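Local coordinates for protein cytokinin riboside 5'-monophosphate phosphoribohydrolase (Corynebacterium glutamicum, PDB 5ZBL) that belongs to an enzyme family of the SLOG clan and has a Rossmann-like fold built on a parallel beta-sheet, at residues A[76-81]-A[90-95]. Residues are numbered along the deposited sequence; the frame is centred on the assembly and turned at random.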
loop_
_atom_site.group_PDB
_atom_site.type_symbol
_atom_site.label_atom_id
_atom_site.label_comp_id
_atom_site.label_asym_id
_atom_site.label_seq_id
_atom_site.Cartn_x
_atom_site.Cartn_y
_atom_site.Cartn_z
ATOM N N SER A 76 -16.687 -5.025 10.558
ATOM C CA SER A 76 -17.188 -3.937 9.689
ATOM C C SER A 76 -17.642 -4.438 8.341
ATOM O O SER A 76 -18.811 -4.346 8.017
ATOM C CB SER A 76 -16.151 -2.837 9.493
ATOM O OG SER A 76 -16.340 -1.813 10.450
ATOM N N LEU A 77 -16.717 -5.006 7.568
ATOM C CA LEU A 77 -17.027 -5.542 6.218
ATOM C C LEU A 77 -18.087 -6.648 6.268
ATOM O O LEU A 77 -18.906 -6.761 5.361
ATOM C CB LEU A 77 -15.767 -6.074 5.530
ATOM C CG LEU A 77 -14.573 -5.119 5.342
ATOM C CD1 LEU A 77 -13.383 -5.891 4.810
ATOM C CD2 LEU A 77 -14.880 -3.926 4.430
ATOM N N MET A 78 -18.085 -7.433 7.350
ATOM C CA MET A 78 -19.064 -8.500 7.567
ATOM C C MET A 78 -20.475 -7.977 7.772
ATOM O O MET A 78 -21.408 -8.523 7.193
ATOM C CB MET A 78 -18.683 -9.355 8.785
ATOM C CG MET A 78 -19.432 -10.676 8.878
ATOM S SD MET A 78 -18.870 -11.780 7.565
ATOM C CE MET A 78 -20.267 -12.913 7.459
ATOM N N LYS A 79 -20.639 -6.959 8.621
ATOM C CA LYS A 79 -21.947 -6.292 8.771
ATOM C C LYS A 79 -22.372 -5.690 7.430
ATOM O O LYS A 79 -23.562 -5.493 7.203
ATOM C CB LYS A 79 -21.917 -5.153 9.815
ATOM C CG LYS A 79 -22.103 -5.542 11.273
ATOM C CD LYS A 79 -21.408 -4.540 12.207
ATOM C CE LYS A 79 -22.289 -4.080 13.363
ATOM N NZ LYS A 79 -22.979 -5.199 14.061
ATOM N N GLY A 80 -21.407 -5.371 6.563
ATOM C CA GLY A 80 -21.699 -4.986 5.183
ATOM C C GLY A 80 -22.268 -6.044 4.236
ATOM O O GLY A 80 -22.425 -5.752 3.052
ATOM N N GLU A 81 -22.557 -7.260 4.719
ATOM C CA GLU A 81 -23.055 -8.382 3.881
ATOM C C GLU A 81 -22.030 -8.899 2.810
ATOM O O GLU A 81 -22.404 -9.617 1.881
ATOM C CB GLU A 81 -24.435 -8.049 3.241
ATOM C CG GLU A 81 -25.668 -8.361 4.103
ATOM C CD GLU A 81 -26.974 -8.289 3.296
ATOM O OE1 GLU A 81 -27.465 -7.167 3.032
ATOM O OE2 GLU A 81 -27.517 -9.358 2.912
ATOM N N LEU A 90 -14.323 -18.980 7.504
ATOM C CA LEU A 90 -14.296 -17.557 7.445
ATOM C C LEU A 90 -13.968 -17.057 8.848
ATOM O O LEU A 90 -14.758 -17.207 9.743
ATOM C CB LEU A 90 -15.633 -17.006 6.915
ATOM C CG LEU A 90 -15.809 -15.463 6.885
ATOM C CD1 LEU A 90 -14.612 -14.807 6.206
ATOM C CD2 LEU A 90 -17.116 -15.052 6.207
ATOM N N GLU A 91 -12.779 -16.482 9.020
ATOM C CA GLU A 91 -12.377 -15.872 10.294
ATOM C C GLU A 91 -12.772 -14.381 10.321
ATOM O O GLU A 91 -12.310 -13.619 9.468
ATOM C CB GLU A 91 -10.874 -15.996 10.504
ATOM C CG GLU A 91 -10.395 -17.416 10.329
ATOM C CD GLU A 91 -9.002 -17.678 10.888
ATOM O OE1 GLU A 91 -8.410 -16.788 11.527
ATOM O OE2 GLU A 91 -8.490 -18.807 10.690
ATOM N N ILE A 92 -13.610 -14.010 11.292
ATOM C CA ILE A 92 -13.976 -12.617 11.614
ATOM C C ILE A 92 -13.119 -12.073 12.748
ATOM O O ILE A 92 -13.125 -12.620 13.873
ATOM C CB ILE A 92 -15.457 -12.495 11.997
ATOM C CG1 ILE A 92 -16.319 -13.162 10.915
ATOM C CG2 ILE A 92 -15.897 -11.030 12.098
ATOM C CD1 ILE A 92 -17.778 -13.212 11.301
ATOM N N VAL A 93 -12.380 -11.001 12.465
ATOM C CA VAL A 93 -11.451 -10.406 13.471
ATOM C C VAL A 93 -11.868 -8.967 13.733
ATOM O O VAL A 93 -12.682 -8.443 12.975
ATOM C CB VAL A 93 -9.962 -10.569 13.087
ATOM C CG1 VAL A 93 -9.650 -12.053 12.970
ATOM C CG2 VAL A 93 -9.618 -9.863 11.778
ATOM N N PRO A 94 -11.420 -8.366 14.857
ATOM C CA PRO A 94 -11.974 -7.077 15.276
ATOM C C PRO A 94 -11.719 -5.914 14.328
ATOM O O PRO A 94 -12.565 -5.076 14.220
ATOM C CB PRO A 94 -11.245 -6.797 16.591
ATOM C CG PRO A 94 -10.927 -8.126 17.119
ATOM C CD PRO A 94 -10.550 -8.907 15.907
ATOM N N ASP A 95 -10.539 -5.864 13.694
ATOM C CA ASP A 95 -10.147 -4.750 12.797
ATOM C C ASP A 95 -9.245 -5.167 11.662
ATOM O O ASP A 95 -8.788 -6.314 11.597
ATOM C CB ASP A 95 -9.529 -3.604 13.596
ATOM C CG ASP A 95 -8.305 -4.002 14.329
ATOM O OD1 ASP A 95 -7.370 -4.501 13.665
ATOM O OD2 ASP A 95 -8.262 -3.814 15.568
#
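With CG swung opposite its backbone N (chi1 -165°) and the chain then turned about its CB-CG bond (chi2 70°), Met78 sends its thioether from the short helix 75-79 onto Leu90 and Ile92 of strand 89-93. On the strand side, Ile92 holds CG1 opposite its carbonyl carbon (chi1 -51°), which turns CD1 toward the methionine chain. The two side chains cross at about a right angle, Ile92 CD1 lying 3.9 Å from Met78 CG and 4.1 Å from Met78 SD. Leu90 meets the far end of the same chain tip to tip: its CD2 stands 4.0 Å from both Met78 SD and Met78 CE, so one methyl touches the last two atoms of the thioether.

No hydrogen bond joins the segments, and the contact is purely apolar. The CA atoms of Met78 and Ile92 lie 7.7 Å apart, and the two side chains fill the gap between them. A long, unbranched methionine suits the helix, because it can cross one strand side chain and still reach the tip of the next. The branched leucine and isoleucine, two residues apart on an extended strand, project on the same face and offer it separate methyls. Ile73 of strand 69-74 touches all three, extending this patch onto the neighbouring strand. Val93, on the other face of the strand, packs instead against helix 96-106.

A Schellman motif closes the last helical turn, Glu81 at positive phi giving its N to Met78 O at 3.0 Å. Only 132 Å² is buried in total, as befits a surface contact at the outermost strand of this chain's sheet. Helix 75-79 thus packs on the strand that follows it, within the beta-alpha-beta unit 69-74, 75-79, 89-93 of a Rossmann-like parallel alpha/beta fold.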